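Local coordinates for protein RNA-dependent RNA polymerase (Taggert virus, PDB 6DX3) that probably acts as a viral ovarian tumor (OTU) domain cysteine protease that removes ubiquitin from host proteins, carried within the nairovirus RNA polymerase polypeptide, at residues D27-L41 with N143-R157. Sequence-based numbering, arbitrary orientation.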
# COMPACT_ATOMS: atom_id res chain seq x y z
N ASP A 27 12.50 -14.75 2.40
CA ASP A 27 13.73 -14.59 3.17
C ASP A 27 13.61 -13.45 4.18
O ASP A 27 14.30 -13.45 5.20
CB ASP A 27 14.92 -14.36 2.24
CG ASP A 27 15.16 -15.51 1.30
OD1 ASP A 27 14.47 -16.55 1.42
OD2 ASP A 27 16.06 -15.39 0.44
N ILE A 28 12.73 -12.49 3.91
CA ILE A 28 12.60 -11.31 4.75
C ILE A 28 11.23 -11.21 5.42
O ILE A 28 11.15 -10.78 6.57
CB ILE A 28 12.90 -10.03 3.92
CG1 ILE A 28 14.29 -10.13 3.26
CG2 ILE A 28 12.78 -8.79 4.78
CD1 ILE A 28 15.45 -9.97 4.22
N PHE A 29 10.15 -11.62 4.74
CA PHE A 29 8.80 -11.45 5.25
C PHE A 29 8.08 -12.79 5.37
O PHE A 29 8.53 -13.82 4.86
CB PHE A 29 7.96 -10.54 4.34
CG PHE A 29 8.55 -9.18 4.12
CD1 PHE A 29 9.18 -8.87 2.92
CD2 PHE A 29 8.46 -8.20 5.10
CE1 PHE A 29 9.72 -7.62 2.71
CE2 PHE A 29 9.00 -6.95 4.90
CZ PHE A 29 9.63 -6.66 3.70
N GLU A 30 6.96 -12.74 6.07
CA GLU A 30 5.92 -13.76 6.00
C GLU A 30 4.75 -13.17 5.23
O GLU A 30 4.28 -12.07 5.55
CB GLU A 30 5.47 -14.21 7.39
CG GLU A 30 4.01 -14.64 7.43
CD GLU A 30 3.63 -15.30 8.74
OE1 GLU A 30 4.54 -15.75 9.46
OE2 GLU A 30 2.42 -15.36 9.03
N ILE A 31 4.28 -13.89 4.21
CA ILE A 31 3.13 -13.45 3.43
C ILE A 31 1.87 -13.71 4.26
O ILE A 31 1.51 -14.86 4.50
CB ILE A 31 3.06 -14.17 2.08
CG1 ILE A 31 4.33 -13.91 1.27
CG2 ILE A 31 1.82 -13.72 1.31
CD1 ILE A 31 4.49 -14.83 0.07
N VAL A 32 1.22 -12.64 4.71
CA VAL A 32 -0.04 -12.75 5.43
C VAL A 32 -1.15 -12.58 4.39
O VAL A 32 -1.46 -11.46 3.97
CB VAL A 32 -0.15 -11.72 6.56
CG1 VAL A 32 -1.42 -11.96 7.36
CG2 VAL A 32 1.07 -11.80 7.46
N ASN A 33 -1.75 -13.69 3.98
CA ASN A 33 -2.69 -13.67 2.87
C ASN A 33 -3.96 -12.94 3.25
O ASN A 33 -4.52 -13.14 4.34
CB ASN A 33 -3.01 -15.09 2.41
CG ASN A 33 -1.77 -15.91 2.14
OD1 ASN A 33 -1.34 -16.70 2.98
ND2 ASN A 33 -1.17 -15.72 0.97
N GLN A 34 -4.43 -12.08 2.35
CA GLN A 34 -5.64 -11.30 2.51
C GLN A 34 -6.74 -11.86 1.61
O GLN A 34 -6.46 -12.53 0.61
CB GLN A 34 -5.38 -9.83 2.16
CG GLN A 34 -4.32 -9.19 3.05
CD GLN A 34 -4.66 -9.31 4.52
OE1 GLN A 34 -5.77 -8.97 4.95
NE2 GLN A 34 -3.71 -9.80 5.30
N PRO A 35 -8.01 -11.63 1.96
CA PRO A 35 -9.11 -12.18 1.15
C PRO A 35 -8.98 -11.79 -0.32
O PRO A 35 -8.58 -10.67 -0.65
CB PRO A 35 -10.36 -11.58 1.79
CG PRO A 35 -9.96 -11.36 3.22
CD PRO A 35 -8.50 -10.98 3.18
N MET A 36 -9.32 -12.73 -1.20
CA MET A 36 -9.14 -12.55 -2.64
C MET A 36 -10.37 -11.90 -3.27
O MET A 36 -11.04 -12.45 -4.14
CB MET A 36 -8.82 -13.89 -3.30
CG MET A 36 -7.35 -14.29 -3.25
SD MET A 36 -7.08 -16.03 -3.65
CE MET A 36 -7.36 -16.79 -2.05
N ASP A 37 -10.67 -10.70 -2.79
CA ASP A 37 -11.71 -9.85 -3.37
C ASP A 37 -11.10 -8.53 -3.82
O ASP A 37 -9.89 -8.32 -3.73
CB ASP A 37 -12.85 -9.63 -2.37
CG ASP A 37 -12.37 -9.13 -1.01
OD1 ASP A 37 -11.29 -8.51 -0.93
OD2 ASP A 37 -13.08 -9.37 -0.02
N GLY A 38 -11.96 -7.64 -4.31
CA GLY A 38 -11.53 -6.32 -4.73
C GLY A 38 -11.15 -5.37 -3.61
O GLY A 38 -10.74 -4.24 -3.89
N ASN A 39 -11.29 -5.79 -2.35
CA ASN A 39 -10.93 -4.95 -1.20
C ASN A 39 -9.54 -5.28 -0.65
O ASN A 39 -9.16 -4.74 0.39
CB ASN A 39 -11.97 -5.11 -0.09
CG ASN A 39 -13.38 -4.77 -0.56
OD1 ASN A 39 -13.61 -3.75 -1.21
ND2 ASN A 39 -14.33 -5.63 -0.21
N CYS A 40 -8.79 -6.14 -1.35
CA CYS A 40 -7.56 -6.70 -0.80
C CYS A 40 -6.52 -5.64 -0.45
O CYS A 40 -5.74 -5.82 0.49
CB CYS A 40 -6.96 -7.70 -1.79
SG CYS A 40 -6.69 -6.98 -3.41
N LEU A 41 -6.46 -4.53 -1.20
CA LEU A 41 -5.54 -3.46 -0.83
C LEU A 41 -5.88 -2.93 0.56
O LEU A 41 -4.99 -2.77 1.41
CB LEU A 41 -5.57 -2.33 -1.86
CG LEU A 41 -4.72 -1.13 -1.42
CD1 LEU A 41 -3.24 -1.48 -1.43
CD2 LEU A 41 -4.99 0.10 -2.27
N ASN A 143 4.50 -2.93 4.95
CA ASN A 143 4.94 -3.58 3.72
C ASN A 143 3.80 -4.40 3.16
O ASN A 143 3.19 -5.20 3.89
CB ASN A 143 6.17 -4.45 3.97
CG ASN A 143 7.37 -3.65 4.44
OD1 ASN A 143 8.21 -3.24 3.64
ND2 ASN A 143 7.46 -3.43 5.75
N ILE A 144 3.49 -4.20 1.88
CA ILE A 144 2.47 -4.97 1.19
C ILE A 144 3.06 -5.48 -0.12
O ILE A 144 4.05 -4.96 -0.64
CB ILE A 144 1.18 -4.17 0.93
CG1 ILE A 144 1.44 -3.00 -0.01
CG2 ILE A 144 0.57 -3.67 2.23
CD1 ILE A 144 0.20 -2.20 -0.32
N MET A 145 2.43 -6.52 -0.66
CA MET A 145 2.91 -7.22 -1.84
C MET A 145 1.89 -7.07 -2.96
O MET A 145 0.74 -7.49 -2.82
CB MET A 145 3.16 -8.70 -1.53
CG MET A 145 3.97 -9.46 -2.59
SD MET A 145 4.38 -11.13 -2.04
CE MET A 145 4.61 -11.97 -3.60
N HIS A 146 2.32 -6.49 -4.08
CA HIS A 146 1.46 -6.28 -5.24
C HIS A 146 1.57 -7.48 -6.17
O HIS A 146 2.63 -7.72 -6.76
CB HIS A 146 1.85 -4.99 -5.95
CG HIS A 146 0.81 -4.47 -6.90
ND1 HIS A 146 1.07 -3.47 -7.81
CD2 HIS A 146 -0.49 -4.81 -7.07
CE1 HIS A 146 -0.02 -3.21 -8.50
NE2 HIS A 146 -0.98 -4.01 -8.07
N ARG A 147 0.47 -8.22 -6.32
CA ARG A 147 0.45 -9.48 -7.07
C ARG A 147 -0.62 -9.37 -8.15
O ARG A 147 -1.79 -9.69 -7.91
CB ARG A 147 0.19 -10.66 -6.13
CG ARG A 147 0.82 -10.49 -4.77
CD ARG A 147 0.60 -11.71 -3.88
NE ARG A 147 1.41 -12.85 -4.30
CZ ARG A 147 1.48 -13.99 -3.62
NH1 ARG A 147 0.80 -14.14 -2.49
NH2 ARG A 147 2.24 -14.99 -4.06
N ARG A 148 -0.23 -8.88 -9.31
CA ARG A 148 -1.15 -8.57 -10.38
C ARG A 148 -2.10 -7.57 -9.76
O ARG A 148 -1.71 -6.55 -9.37
CB ARG A 148 -1.81 -9.77 -11.07
CG ARG A 148 -0.85 -10.84 -11.55
CD ARG A 148 0.09 -10.44 -12.69
NE ARG A 148 -0.58 -10.50 -13.96
CZ ARG A 148 -0.57 -11.55 -14.77
NH1 ARG A 148 0.10 -12.65 -14.48
NH2 ARG A 148 -1.26 -11.47 -15.88
N ASN A 149 -3.35 -7.85 -9.70
CA ASN A 149 -4.28 -6.91 -9.08
C ASN A 149 -4.49 -7.17 -7.59
O ASN A 149 -5.08 -6.32 -6.92
CB ASN A 149 -5.62 -6.96 -9.82
CG ASN A 149 -5.51 -6.48 -11.26
OD1 ASN A 149 -4.67 -5.63 -11.58
ND2 ASN A 149 -6.34 -7.02 -12.13
N HIS A 150 -4.01 -8.29 -7.06
CA HIS A 150 -4.18 -8.65 -5.66
C HIS A 150 -3.09 -8.03 -4.79
O HIS A 150 -1.96 -7.79 -5.25
CB HIS A 150 -4.17 -10.17 -5.50
CG HIS A 150 -4.36 -10.64 -4.09
ND1 HIS A 150 -5.61 -10.75 -3.51
CD2 HIS A 150 -3.47 -11.04 -3.15
CE1 HIS A 150 -5.47 -11.20 -2.27
NE2 HIS A 150 -4.19 -11.38 -2.03
N TYR A 151 -3.43 -7.77 -3.53
CA TYR A 151 -2.49 -7.24 -2.54
C TYR A 151 -2.51 -8.13 -1.31
O TYR A 151 -3.58 -8.50 -0.81
CB TYR A 151 -2.86 -5.80 -2.13
CG TYR A 151 -2.47 -4.73 -3.12
CD1 TYR A 151 -1.18 -4.20 -3.12
CD2 TYR A 151 -3.39 -4.22 -4.03
CE1 TYR A 151 -0.82 -3.21 -4.01
CE2 TYR A 151 -3.04 -3.23 -4.92
CZ TYR A 151 -1.75 -2.73 -4.91
OH TYR A 151 -1.39 -1.74 -5.80
N ASP A 152 -1.32 -8.47 -0.81
CA ASP A 152 -1.18 -9.17 0.45
C ASP A 152 -0.31 -8.35 1.39
O ASP A 152 0.43 -7.46 0.96
CB ASP A 152 -0.56 -10.57 0.27
CG ASP A 152 -1.55 -11.58 -0.30
OD1 ASP A 152 -2.71 -11.62 0.16
OD2 ASP A 152 -1.15 -12.34 -1.21
N TYR A 153 -0.41 -8.64 2.68
CA TYR A 153 0.42 -8.00 3.69
C TYR A 153 1.72 -8.78 3.86
O TYR A 153 1.73 -10.01 3.77
CB TYR A 153 -0.31 -7.91 5.03
CG TYR A 153 0.48 -7.18 6.09
CD1 TYR A 153 0.66 -5.81 6.03
CD2 TYR A 153 1.05 -7.87 7.16
CE1 TYR A 153 1.38 -5.13 6.99
CE2 TYR A 153 1.77 -7.20 8.14
CZ TYR A 153 1.94 -5.83 8.04
OH TYR A 153 2.65 -5.14 9.00
N LEU A 154 2.81 -8.06 4.10
CA LEU A 154 4.11 -8.66 4.37
C LEU A 154 4.53 -8.28 5.78
O LEU A 154 4.66 -7.10 6.10
CB LEU A 154 5.16 -8.21 3.35
CG LEU A 154 4.96 -8.69 1.91
CD1 LEU A 154 5.89 -7.94 0.96
CD2 LEU A 154 5.19 -10.19 1.80
N LYS A 155 4.74 -9.29 6.62
CA LYS A 155 5.15 -9.09 8.00
C LYS A 155 6.58 -9.54 8.19
O LYS A 155 6.92 -10.67 7.80
CB LYS A 155 4.23 -9.87 8.95
CG LYS A 155 4.78 -10.06 10.35
CD LYS A 155 4.00 -11.14 11.08
CE LYS A 155 4.76 -11.65 12.29
NZ LYS A 155 4.63 -13.12 12.46
N PRO A 156 7.45 -8.70 8.74
CA PRO A 156 8.86 -9.09 8.94
C PRO A 156 8.96 -10.42 9.67
O PRO A 156 8.22 -10.69 10.62
CB PRO A 156 9.43 -7.94 9.77
CG PRO A 156 8.59 -6.76 9.39
CD PRO A 156 7.21 -7.30 9.15
N ARG A 157 9.90 -11.25 9.21
CA ARG A 157 9.99 -12.63 9.68
C ARG A 157 10.23 -12.71 11.18
O ARG A 157 9.57 -13.48 11.89
CB ARG A 157 11.10 -13.36 8.92
CG ARG A 157 10.65 -14.62 8.20
CD ARG A 157 11.84 -15.40 7.65
NE ARG A 157 11.43 -16.61 6.93
CZ ARG A 157 12.27 -17.48 6.39
NH1 ARG A 157 11.80 -18.54 5.75
NH2 ARG A 157 13.58 -17.28 6.47
O HOH W 1 9.02 -16.48 6.00
O HOH W 2 -2.56 -14.63 -1.33
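Cys40 and His150 meet across what is consistent with the papain-like active site of an OTU protease: cysteine at the start of a helix, histidine and Asp152 on the neighbouring strand. Cys40 SG lies 3.9 Å from His150 ND1, obliquely to the imidazole. With CG anti to the backbone N (chi1 -179°), the His150 ring reaches toward the loop before the helix, where Gln34 O meets CE1 at its edge, 3.3 Å away. The adjoining NE2 donates to Asp152 OD1 at 2.7 Å, in the ring plane but from above the carboxylate plane. Gln34 N grips the same oxygen from the opposite face, 2.8 Å away and nearly straight (170°), so the loop backbone helps hold the carboxylate, which probably orients the histidine. Arg147 NH1 holds Asp152 OD2 in a salt bridge at 2.9 Å, and a water links that oxygen to Asn33 ND2. Beside the cysteine, Leu41 CD1 sits squarely over one face of the Tyr151 ring, 3.6 Å from its centroid.

Further along, strand 29-32 pairs antiparallel with 150-156: Glu30 and Lys155 exchange both backbone bonds, as do Val32 and Tyr153. Leu154 CB packs over a face of the Phe29 ring, 4.0 Å from its centroid, while Asn143 CG approaches CE2 obliquely, the side chains crossing at about a right angle. Strand 29-32 is an outermost strand of the mixed sheet; 150-156 lies between it and 142-147, which pairs in parallel with 116-121, where Trp119 meets Phe29 edge-to-face. Helix 40-49 packs against this sheet, its Cys47 touching Gln34 and Tyr153.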